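PDB 3CG0: response regulator receiver modulated diguanylate cyclase with PAS/PAC sensor from Desulfovibrio desulfuricans subsp. desulfuricans, which probably synthesises cyclic di-GMP from GTP, under the control of a PAS sensor and of a receiver domain, this chain, that is probably phosphorylated. Local coordinates for residues Ile27-Glu30 / Asp35-Gly38; Pro84-Thr89 / Arg120-Ala125; Asp56-Asp61 / Ala75-Gly80. All blocks are in the same frame, centred on the assembly; numbering follows the deposited sequence.

Contact 1 (Ile27-Glu30 / Asp35-Gly38)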
ATOM      1  N   ILE C  27      23.853 -16.924 -22.011  1.00 38.41           N
ATOM      2  CA  ILE C  27      24.454 -17.784 -20.965  1.00 40.18           C
ATOM      3  C   ILE C  27      24.185 -17.213 -19.575  1.00 38.30           C
ATOM      4  O   ILE C  27      23.661 -17.913 -18.712  1.00 44.49           O
ATOM      5  CB  ILE C  27      25.988 -17.984 -21.161  1.00 42.84           C
ATOM      6  CG1 ILE C  27      26.289 -18.862 -22.373  1.00 39.81           C
ATOM      7  CG2 ILE C  27      26.648 -18.622 -19.927  1.00 45.17           C
ATOM      8  CD1 ILE C  27      27.748 -18.830 -22.781  1.00 34.97           C
ATOM      9  N   GLN C  28      24.510 -15.931 -19.385  1.00 39.26           N
ATOM     10  CA  GLN C  28      24.230 -15.210 -18.134  1.00 42.08           C
ATOM     11  C   GLN C  28      22.762 -15.212 -17.732  1.00 41.42           C
ATOM     12  O   GLN C  28      22.461 -15.408 -16.569  1.00 40.54           O
ATOM     13  CB  GLN C  28      24.728 -13.770 -18.196  1.00 44.47           C
ATOM     14  CG  GLN C  28      26.225 -13.620 -18.052  1.00 49.64           C
ATOM     15  CD  GLN C  28      26.664 -12.174 -18.117  1.00 56.99           C
ATOM     16  OE1 GLN C  28      26.607 -11.538 -19.170  1.00 56.72           O
ATOM     17  NE2 GLN C  28      27.115 -11.648 -16.989  1.00 62.84           N
ATOM     18  N   LEU C  29      21.861 -15.009 -18.691  1.00 36.24           N
ATOM     19  CA  LEU C  29      20.433 -14.953 -18.402  1.00 40.26           C
ATOM     20  C   LEU C  29      19.859 -16.306 -18.048  1.00 44.31           C
ATOM     21  O   LEU C  29      19.033 -16.410 -17.145  1.00 43.48           O
ATOM     22  CB  LEU C  29      19.646 -14.359 -19.567  1.00 43.30           C
ATOM     23  CG  LEU C  29      19.825 -12.863 -19.822  1.00 40.26           C
ATOM     24  CD1 LEU C  29      19.263 -12.536 -21.171  1.00 38.41           C
ATOM     25  CD2 LEU C  29      19.132 -12.074 -18.766  1.00 31.99           C
ATOM     26  N   GLU C  30      20.301 -17.334 -18.764  1.00 48.42           N
ATOM     27  CA  GLU C  30      19.871 -18.704 -18.507  1.00 49.82           C
ATOM     28  C   GLU C  30      20.345 -19.199 -17.132  1.00 45.22           C
ATOM     29  O   GLU C  30      19.614 -19.918 -16.455  1.00 52.20           O
ATOM     30  CB  GLU C  30      20.391 -19.627 -19.600  1.00 52.47           C
ATOM     31  CG  GLU C  30      19.435 -20.726 -19.991  1.00 71.26           C
ATOM     32  CD  GLU C  30      18.605 -20.357 -21.201  1.00 82.26           C
ATOM     33  OE1 GLU C  30      17.732 -19.465 -21.090  1.00 83.92           O
ATOM     34  OE2 GLU C  30      18.825 -20.971 -22.266  1.00 87.50           O
ATOM     35  N   ASP C  35      13.854 -16.969 -18.820  1.00 50.48           N
ATOM     36  CA  ASP C  35      13.597 -17.580 -20.109  1.00 52.25           C
ATOM     37  C   ASP C  35      13.956 -16.557 -21.187  1.00 49.22           C
ATOM     38  O   ASP C  35      13.401 -15.462 -21.205  1.00 47.40           O
ATOM     39  CB  ASP C  35      12.118 -17.975 -20.199  1.00 57.69           C
ATOM     40  CG  ASP C  35      11.801 -18.857 -21.405  1.00 67.60           C
ATOM     41  OD1 ASP C  35      12.723 -19.294 -22.131  1.00 80.59           O
ATOM     42  OD2 ASP C  35      10.600 -19.115 -21.626  1.00 77.68           O
ATOM     43  N   VAL C  36      14.901 -16.888 -22.065  1.00 48.58           N
ATOM     44  CA  VAL C  36      15.139 -16.024 -23.231  1.00 42.81           C
ATOM     45  C   VAL C  36      14.347 -16.476 -24.451  1.00 42.55           C
ATOM     46  O   VAL C  36      14.488 -17.594 -24.959  1.00 39.28           O
ATOM     47  CB  VAL C  36      16.649 -15.606 -23.467  1.00 42.65           C
ATOM     48  CG1 VAL C  36      17.605 -16.369 -22.572  1.00 43.93           C
ATOM     49  CG2 VAL C  36      17.054 -15.603 -24.961  1.00 39.07           C
ATOM     50  N   LEU C  37      13.471 -15.578 -24.872  1.00 43.28           N
ATOM     51  CA  LEU C  37      12.423 -15.865 -25.831  1.00 40.56           C
ATOM     52  C   LEU C  37      12.894 -15.706 -27.272  1.00 46.52           C
ATOM     53  O   LEU C  37      12.415 -16.402 -28.173  1.00 52.61           O
ATOM     54  CB  LEU C  37      11.238 -14.933 -25.558  1.00 43.71           C
ATOM     55  CG  LEU C  37      10.099 -15.315 -24.594  1.00 49.19           C
ATOM     56  CD1 LEU C  37      10.503 -16.217 -23.437  1.00 46.43           C
ATOM     57  CD2 LEU C  37       9.507 -14.060 -24.034  1.00 37.64           C
ATOM     58  N   GLY C  38      13.812 -14.773 -27.495  1.00 44.39           N
ATOM     59  CA  GLY C  38      14.347 -14.546 -28.828  1.00 39.22           C
ATOM     60  C   GLY C  38      15.623 -13.752 -28.800  1.00 42.99           C
ATOM     61  O   GLY C  38      15.860 -12.975 -27.873  1.00 47.30           O
TER
HETATM   62  O   HOH W   1      15.634 -19.819 -22.749  1.00 40.32           O

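Contact 2 (Pro84-Thr89 / Arg120-Ala125)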
ATOM      1  N   PRO C  84       9.573  -2.589 -21.030  1.00 39.38           N
ATOM      2  CA  PRO C  84      10.688  -1.891 -20.423  1.00 36.77           C
ATOM      3  C   PRO C  84      11.981  -2.201 -21.177  1.00 34.62           C
ATOM      4  O   PRO C  84      12.156  -3.304 -21.684  1.00 32.74           O
ATOM      5  CB  PRO C  84      10.784  -2.495 -19.029  1.00 37.39           C
ATOM      6  CG  PRO C  84       9.554  -3.284 -18.823  1.00 38.21           C
ATOM      7  CD  PRO C  84       9.007  -3.628 -20.158  1.00 37.36           C
ATOM      8  N   ILE C  85      12.889  -1.234 -21.190  1.00 31.41           N
ATOM      9  CA  ILE C  85      14.099  -1.289 -21.970  1.00 37.27           C
ATOM     10  C   ILE C  85      15.312  -1.101 -21.089  1.00 38.76           C
ATOM     11  O   ILE C  85      15.386  -0.133 -20.330  1.00 37.72           O
ATOM     12  CB  ILE C  85      14.120  -0.154 -23.030  1.00 28.40           C
ATOM     13  CG1 ILE C  85      12.917  -0.279 -23.982  1.00 24.97           C
ATOM     14  CG2 ILE C  85      15.444  -0.158 -23.797  1.00 38.16           C
ATOM     15  CD1 ILE C  85      12.722  -1.676 -24.598  1.00 26.64           C
ATOM     16  N   ILE C  86      16.263  -2.019 -21.207  1.00 31.92           N
ATOM     17  CA  ILE C  86      17.606  -1.771 -20.711  1.00 40.29           C
ATOM     18  C   ILE C  86      18.516  -1.733 -21.919  1.00 42.00           C
ATOM     19  O   ILE C  86      18.463  -2.632 -22.763  1.00 46.13           O
ATOM     20  CB  ILE C  86      18.064  -2.859 -19.726  1.00 40.39           C
ATOM     21  CG1 ILE C  86      17.013  -3.030 -18.628  1.00 31.84           C
ATOM     22  CG2 ILE C  86      19.460  -2.530 -19.147  1.00 35.27           C
ATOM     23  CD1 ILE C  86      17.401  -3.998 -17.551  1.00 41.65           C
ATOM     24  N   PHE C  87      19.311  -0.671 -22.039  1.00 44.59           N
ATOM     25  CA  PHE C  87      20.258  -0.592 -23.143  1.00 39.21           C
ATOM     26  C   PHE C  87      21.544  -1.281 -22.773  1.00 37.27           C
ATOM     27  O   PHE C  87      22.035  -1.134 -21.663  1.00 35.94           O
ATOM     28  CB  PHE C  87      20.573   0.845 -23.537  1.00 37.59           C
ATOM     29  CG  PHE C  87      19.539   1.481 -24.409  1.00 41.48           C
ATOM     30  CD1 PHE C  87      19.329   1.044 -25.720  1.00 31.57           C
ATOM     31  CD2 PHE C  87      18.811   2.563 -23.938  1.00 39.67           C
ATOM     32  CE1 PHE C  87      18.392   1.652 -26.508  1.00 31.85           C
ATOM     33  CE2 PHE C  87      17.860   3.185 -24.729  1.00 41.48           C
ATOM     34  CZ  PHE C  87      17.643   2.731 -26.007  1.00 29.25           C
ATOM     35  N   ILE C  88      22.080  -2.036 -23.719  1.00 38.74           N
ATOM     36  CA  ILE C  88      23.407  -2.629 -23.600  1.00 44.15           C
ATOM     37  C   ILE C  88      24.390  -1.698 -24.301  1.00 48.90           C
ATOM     38  O   ILE C  88      24.216  -1.375 -25.480  1.00 56.15           O
ATOM     39  CB  ILE C  88      23.445  -4.053 -24.213  1.00 46.75           C
ATOM     40  CG1 ILE C  88      22.342  -4.945 -23.608  1.00 45.94           C
ATOM     41  CG2 ILE C  88      24.821  -4.669 -24.061  1.00 42.34           C
ATOM     42  CD1 ILE C  88      22.415  -5.114 -22.074  1.00 43.18           C
ATOM     43  N   THR C  89      25.405  -1.243 -23.574  1.00 52.51           N
ATOM     44  CA  THR C  89      26.290  -0.202 -24.095  1.00 62.74           C
ATOM     45  C   THR C  89      27.741  -0.650 -24.237  1.00 68.70           C
ATOM     46  O   THR C  89      28.192  -1.576 -23.559  1.00 67.72           O
ATOM     47  CB  THR C  89      26.273   1.087 -23.222  1.00 62.84           C
ATOM     48  OG1 THR C  89      26.915   0.830 -21.969  1.00 67.27           O
ATOM     49  CG2 THR C  89      24.863   1.584 -22.980  1.00 57.52           C
ATOM     50  N   ARG C 120      19.395  -7.683 -11.006  1.00 50.01           N
ATOM     51  CA  ARG C 120      18.714  -6.631 -10.247  1.00 50.02           C
ATOM     52  C   ARG C 120      18.055  -5.577 -11.142  1.00 51.16           C
ATOM     53  O   ARG C 120      16.977  -5.079 -10.817  1.00 55.68           O
ATOM     54  CB  ARG C 120      19.668  -5.961  -9.236  1.00 51.40           C
ATOM     55  CG  ARG C 120      20.163  -6.872  -8.099  1.00 54.15           C
ATOM     56  CD  ARG C 120      19.050  -7.770  -7.554  1.00 62.31           C
ATOM     57  NE  ARG C 120      19.377  -8.403  -6.274  1.00 57.83           N
ATOM     58  CZ  ARG C 120      18.595  -9.291  -5.660  1.00 61.39           C
ATOM     59  NH1 ARG C 120      18.965  -9.815  -4.495  1.00 58.42           N
ATOM     60  NH2 ARG C 120      17.443  -9.663  -6.206  1.00 58.08           N
ATOM     61  N   SER C 121      18.706  -5.243 -12.258  1.00 43.07           N
ATOM     62  CA  SER C 121      18.151  -4.310 -13.240  1.00 40.73           C
ATOM     63  C   SER C 121      16.845  -4.801 -13.815  1.00 37.24           C
ATOM     64  O   SER C 121      15.884  -4.042 -13.887  1.00 37.72           O
ATOM     65  CB  SER C 121      19.135  -4.100 -14.375  1.00 34.49           C
ATOM     66  OG  SER C 121      20.390  -3.776 -13.843  1.00 48.16           O
ATOM     67  N   ILE C 122      16.817  -6.075 -14.199  1.00 34.07           N
ATOM     68  CA  ILE C 122      15.622  -6.722 -14.757  1.00 37.55           C
ATOM     69  C   ILE C 122      14.479  -6.794 -13.740  1.00 40.49           C
ATOM     70  O   ILE C 122      13.330  -6.475 -14.070  1.00 39.02           O
ATOM     71  CB  ILE C 122      15.971  -8.131 -15.318  1.00 33.35           C
ATOM     72  CG1 ILE C 122      16.887  -7.996 -16.542  1.00 38.64           C
ATOM     73  CG2 ILE C 122      14.731  -8.904 -15.680  1.00 35.66           C
ATOM     74  CD1 ILE C 122      17.183  -9.309 -17.254  1.00 38.33           C
ATOM     75  N   GLU C 123      14.806  -7.201 -12.510  1.00 42.54           N
ATOM     76  CA  GLU C 123      13.845  -7.227 -11.405  1.00 42.30           C
ATOM     77  C   GLU C 123      13.231  -5.854 -11.167  1.00 38.88           C
ATOM     78  O   GLU C 123      12.006  -5.715 -11.123  1.00 41.88           O
ATOM     79  CB  GLU C 123      14.501  -7.726 -10.114  1.00 41.62           C
ATOM     80  CG  GLU C 123      14.529  -9.246  -9.961  1.00 46.19           C
ATOM     81  CD  GLU C 123      14.816  -9.713  -8.525  1.00 57.97           C
ATOM     82  OE1 GLU C 123      14.504 -10.889  -8.217  1.00 65.77           O
ATOM     83  OE2 GLU C 123      15.353  -8.918  -7.711  1.00 57.48           O
ATOM     84  N   MET C 124      14.090  -4.848 -11.052  1.00 39.38           N
ATOM     85  CA  MET C 124      13.658  -3.472 -10.806  1.00 43.13           C
ATOM     86  C   MET C 124      12.887  -2.859 -11.974  1.00 35.77           C
ATOM     87  O   MET C 124      11.950  -2.108 -11.760  1.00 41.54           O
ATOM     88  CB  MET C 124      14.856  -2.586 -10.458  1.00 49.03           C
ATOM     89  CG  MET C 124      15.395  -2.689  -9.027  1.00 54.28           C
ATOM     90  SD  MET C 124      14.291  -1.952  -7.802  1.00 67.92           S
ATOM     91  CE  MET C 124      13.466  -3.414  -7.140  1.00 75.16           C
ATOM     92  N   ALA C 125      13.283  -3.188 -13.202  1.00 39.31           N
ATOM     93  CA  ALA C 125      12.622  -2.658 -14.404  1.00 27.28           C
ATOM     94  C   ALA C 125      11.195  -3.154 -14.547  1.00 35.61           C
ATOM     95  O   ALA C 125      10.286  -2.368 -14.796  1.00 42.60           O
ATOM     96  CB  ALA C 125      13.417  -2.995 -15.627  1.00 33.16           C
TER

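Contact 3 (Asp56-Asp61 / Ala75-Gly80)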
ATOM      1  N   ASP C  56       8.657  -9.845 -21.263  1.00 47.08           N
ATOM      2  CA  ASP C  56       8.493  -8.962 -20.119  1.00 44.33           C
ATOM      3  C   ASP C  56       9.462  -7.783 -20.192  1.00 40.51           C
ATOM      4  O   ASP C  56       9.239  -6.761 -19.559  1.00 45.07           O
ATOM      5  CB  ASP C  56       8.702  -9.735 -18.809  1.00 43.75           C
ATOM      6  CG  ASP C  56       7.605 -10.762 -18.554  1.00 50.04           C
ATOM      7  OD1 ASP C  56       7.764 -11.929 -18.967  1.00 50.65           O
ATOM      8  OD2 ASP C  56       6.572 -10.394 -17.958  1.00 55.99           O
ATOM      9  N   ILE C  57      10.538  -7.937 -20.958  1.00 39.10           N
ATOM     10  CA  ILE C  57      11.609  -6.942 -21.042  1.00 30.83           C
ATOM     11  C   ILE C  57      12.455  -7.170 -22.307  1.00 34.88           C
ATOM     12  O   ILE C  57      12.501  -8.276 -22.839  1.00 34.28           O
ATOM     13  CB  ILE C  57      12.508  -6.955 -19.756  1.00 35.30           C
ATOM     14  CG1 ILE C  57      13.436  -5.737 -19.713  1.00 30.35           C
ATOM     15  CG2 ILE C  57      13.272  -8.280 -19.617  1.00 27.45           C
ATOM     16  CD1 ILE C  57      13.990  -5.416 -18.370  1.00 24.35           C
ATOM     17  N   ALA C  58      13.101  -6.115 -22.790  1.00 33.56           N
ATOM     18  CA  ALA C  58      13.957  -6.201 -23.962  1.00 35.67           C
ATOM     19  C   ALA C  58      15.323  -5.626 -23.634  1.00 33.22           C
ATOM     20  O   ALA C  58      15.413  -4.528 -23.077  1.00 37.05           O
ATOM     21  CB  ALA C  58      13.326  -5.445 -25.133  1.00 35.36           C
ATOM     22  N   LEU C  59      16.379  -6.378 -23.957  1.00 36.23           N
ATOM     23  CA  LEU C  59      17.748  -5.881 -23.830  1.00 35.61           C
ATOM     24  C   LEU C  59      18.224  -5.479 -25.206  1.00 37.17           C
ATOM     25  O   LEU C  59      18.261  -6.308 -26.098  1.00 37.54           O
ATOM     26  CB  LEU C  59      18.676  -6.944 -23.238  1.00 40.81           C
ATOM     27  CG  LEU C  59      18.320  -7.563 -21.882  1.00 42.87           C
ATOM     28  CD1 LEU C  59      19.494  -8.363 -21.376  1.00 39.62           C
ATOM     29  CD2 LEU C  59      17.917  -6.514 -20.866  1.00 34.55           C
ATOM     30  N   VAL C  60      18.554  -4.202 -25.386  1.00 39.30           N
ATOM     31  CA  VAL C  60      18.857  -3.656 -26.717  1.00 33.15           C
ATOM     32  C   VAL C  60      20.283  -3.124 -26.751  1.00 41.79           C
ATOM     33  O   VAL C  60      20.710  -2.414 -25.823  1.00 37.36           O
ATOM     34  CB  VAL C  60      17.847  -2.535 -27.135  1.00 35.10           C
ATOM     35  CG1 VAL C  60      18.155  -1.989 -28.545  1.00 27.00           C
ATOM     36  CG2 VAL C  60      16.410  -3.050 -27.116  1.00 28.90           C
ATOM     37  N   ASP C  61      21.037  -3.466 -27.799  1.00 36.23           N
ATOM     38  CA  ASP C  61      22.350  -2.848 -27.943  1.00 44.38           C
ATOM     39  C   ASP C  61      22.162  -1.465 -28.510  1.00 46.03           C
ATOM     40  O   ASP C  61      21.575  -1.293 -29.588  1.00 50.86           O
ATOM     41  CB  ASP C  61      23.323  -3.656 -28.798  1.00 45.98           C
ATOM     42  CG  ASP C  61      24.779  -3.340 -28.463  1.00 50.78           C
ATOM     43  OD1 ASP C  61      25.209  -2.176 -28.618  1.00 34.22           O
ATOM     44  OD2 ASP C  61      25.498  -4.252 -28.010  1.00 64.37           O
ATOM     45  N   ALA C  75      12.785   2.411 -29.014  1.00 42.91           N
ATOM     46  CA  ALA C  75      11.618   3.313 -29.113  1.00 36.22           C
ATOM     47  C   ALA C  75      10.355   2.584 -29.528  1.00 41.59           C
ATOM     48  O   ALA C  75       9.296   2.792 -28.935  1.00 46.39           O
ATOM     49  CB  ALA C  75      11.890   4.473 -30.070  1.00 38.81           C
ATOM     50  N   ARG C  76      10.469   1.695 -30.510  1.00 43.27           N
ATOM     51  CA  ARG C  76       9.310   0.944 -30.965  1.00 47.39           C
ATOM     52  C   ARG C  76       8.865  -0.163 -30.023  1.00 47.32           C
ATOM     53  O   ARG C  76       7.667  -0.346 -29.810  1.00 53.79           O
ATOM     54  CB  ARG C  76       9.515   0.422 -32.384  1.00 45.26           C
ATOM     55  CG  ARG C  76       9.044   1.424 -33.426  1.00 61.03           C
ATOM     56  CD  ARG C  76       9.700   1.193 -34.769  1.00 72.12           C
ATOM     57  NE  ARG C  76       9.387   2.259 -35.723  1.00 82.72           N
ATOM     58  CZ  ARG C  76      10.079   3.392 -35.861  1.00 83.15           C
ATOM     59  NH1 ARG C  76      11.143   3.642 -35.102  1.00 80.46           N
ATOM     60  NH2 ARG C  76       9.699   4.284 -36.769  1.00 83.67           N
ATOM     61  N   LEU C  77       9.818  -0.893 -29.458  1.00 48.53           N
ATOM     62  CA  LEU C  77       9.505  -1.918 -28.457  1.00 43.75           C
ATOM     63  C   LEU C  77       8.864  -1.308 -27.204  1.00 40.72           C
ATOM     64  O   LEU C  77       7.902  -1.861 -26.666  1.00 48.12           O
ATOM     65  CB  LEU C  77      10.766  -2.720 -28.093  1.00 41.44           C
ATOM     66  CG  LEU C  77      11.459  -3.535 -29.198  1.00 33.52           C
ATOM     67  CD1 LEU C  77      12.806  -4.040 -28.735  1.00 39.33           C
ATOM     68  CD2 LEU C  77      10.596  -4.677 -29.695  1.00 46.48           C
ATOM     69  N   ALA C  78       9.391  -0.167 -26.757  1.00 39.34           N
ATOM     70  CA  ALA C  78       8.896   0.530 -25.553  1.00 47.01           C
ATOM     71  C   ALA C  78       7.510   1.136 -25.692  1.00 51.17           C
ATOM     72  O   ALA C  78       6.767   1.214 -24.713  1.00 59.25           O
ATOM     73  CB  ALA C  78       9.869   1.601 -25.113  1.00 41.53           C
ATOM     74  N   ALA C  79       7.175   1.576 -26.901  1.00 56.54           N
ATOM     75  CA  ALA C  79       5.917   2.271 -27.146  1.00 54.51           C
ATOM     76  C   ALA C  79       4.842   1.346 -27.686  1.00 55.18           C
ATOM     77  O   ALA C  79       3.690   1.436 -27.275  1.00 59.83           O
ATOM     78  CB  ALA C  79       6.137   3.429 -28.090  1.00 57.03           C
ATOM     79  N   GLY C  80       5.226   0.451 -28.592  1.00 56.93           N
ATOM     80  CA  GLY C  80       4.273  -0.414 -29.283  1.00 56.45           C
ATOM     81  C   GLY C  80       3.979  -1.735 -28.601  1.00 60.31           C
ATOM     82  O   GLY C  80       2.925  -2.330 -28.834  1.00 65.21           O
TER

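Contact 1 (Ile27-Glu30 / Asp35-Gly38)
In the beta-alpha-beta unit made of strand 11-15, helix 19-32 and strand 35-40, Leu29 and Glu30 near the end of the helix meet Val36 on the strand that follows. The CA atoms of Glu30 and Asp35 are 6.6 Å apart. Val36 carries the largest share of the contact through one methyl group, which touches an apolar neighbour and a polar one. Its CG1 lies 4.2 Å from Leu29 CB, a plain apolar contact at the root of the leucine. The same CG1 lies 3.4 Å from Glu30 OE1, where the carboxylate arm crosses the valine at about a right angle. With chi1 at 10°, CG1 of Val36 nearly eclipses the backbone N, an unfavourable torsion that either marks some strain or reflects uncertainty in the model. The chain of Glu30 is bent at chi2 (96°) rather than extended, which brings OE1 against CG1 of Val36. A water molecule then bridges the two acids: it donates to Glu30 OE1 at 2.7 Å and to Asp35 OD1 at 3.0 Å. The water has more acceptors in reach than protons, so the two bonds may not both be made at once. It stands between two like charges, OE1 of Glu30 and OD1 of Asp35, which are 5.1 Å apart, and would be expected to soften their repulsion. Beneath this hydrated edge the buried Leu29 also packs on Val12 and Ile14 of the strand before the helix, and on Leu118 of helix 115-132. This is the first beta-alpha-beta crossover of a CheY-like receiver fold.

Contact 2 (Pro84-Thr89 / Arg120-Ala125)
The backbone bond from Ala125 N to Ser121 O, 2.8 Å long, ties together the two residues of helix 115-132 whose CB atoms face strand 85-89. One turn of helix thus offers two small side chains to the sheet, and larger ones from the strand side settle against them. Ile86 reaches farthest. Its CD1 comes within 3.6 Å of Ser121 CB and lies 3.9 Å from Ser121 C, so the methyl rests against the helix backbone as well as the side chain. The same CD1 also meets the flank of Ile122, at 4.2 Å from its CG1. A nearly straight chain beyond CB (chi2 -176°) carries this methyl out to the helix. The hydroxyl of Ser121 takes no part in the apolar touch: OG is hydrogen-bonded to Thr117 O, one turn earlier. In the doubly wound CheY-like receiver fold this is the last helix closing over one face of the parallel sheet, where Ile86 is flanked by Ile57 and Leu59 of the adjacent strand. Just before the strand, Pro84 packs its ring on Ala125, Pro84 CB lying 4.3 Å from Ala125 CB and Pro84 CG 4.2 Å from Ala125 O. On the outer side of the helix, Arg120 NH2 forms a salt bridge with Glu123 OE2 at 2.7 Å, although the hydrogen bond within it is weak, its N-H...O angle being only 128°. The Glu123 carboxylate carbon lies at the edge of the guanidinium, in its plane. Arg120 NE makes a salt bridge with Asp116 of the second subunit, on whose Tyr108 Met124 also packs.

Contact 3 (Asp56-Asp61 / Ala75-Gly80)
Strand 57-61 passes beneath helix 70-80, the backbones coming nearest at Ala58 and Leu77, whose CA atoms are 7.6 Å apart. The two belong to the beta-alpha-beta unit completed by strand 85-89, part of the CheY-like receiver fold. A single side chain, Leu77, spans the gap. Its CG stands anti to the carbonyl carbon (chi1 -62°), and the next torsion extends CD1 away from the helix (chi2 169°), so that this methyl alone does the touching. It arrives over the strand against two residues that point the same way, Ala58 and Val60, and lies 3.9 Å from Ala58 CB. Leu83, in the loop after the helix, touches both Ala58 and Leu77 and thus extends the buried apolar patch. The strand alternates: Leu59, lying between Ala58 and Val60, faces the other side of the sheet and packs on Leu118 of helix 115-132. Immediately after Val60 comes Asp61, the predicted phosphorylation site, unmodified here, so the packing lies beside that site without including its carboxylate. Asp61 OD1 accepts a hydrogen bond from Met63 N, and OD2 makes a long, weak ion pair with Lys111. Val60 completes the contact by holding CG1 anti to its backbone N (chi1 -179°), which turns its other branch to the helix. There Val60 CG2 meets Leu77 CD1 at 4.1 Å, the two side chains coming together at a slant.

Along the chain the order is contact 1, contact 3, contact 2, and all three rest on one parallel sheet, of strand order 2-1-3-4-5. Contacts 1 and 2 use helices on one face and contact 3 a helix on the other, giving a three-layer sandwich. Their centres lie about 14 Å (1 and 2), 16 Å (1 and 3) and 10 Å (2 and 3) apart. Leu29 CD2 of contact 1 meets Ile122 CD1 of contact 2 at 3.7 Å, joining two helices. Contacts 2 and 3 share neighbouring strands, probably hydrogen-bonded from Val60 N to Ile86 O. All three pack helices on the sheet bearing the predicted phosphorylation site, at the end of strand 57-61.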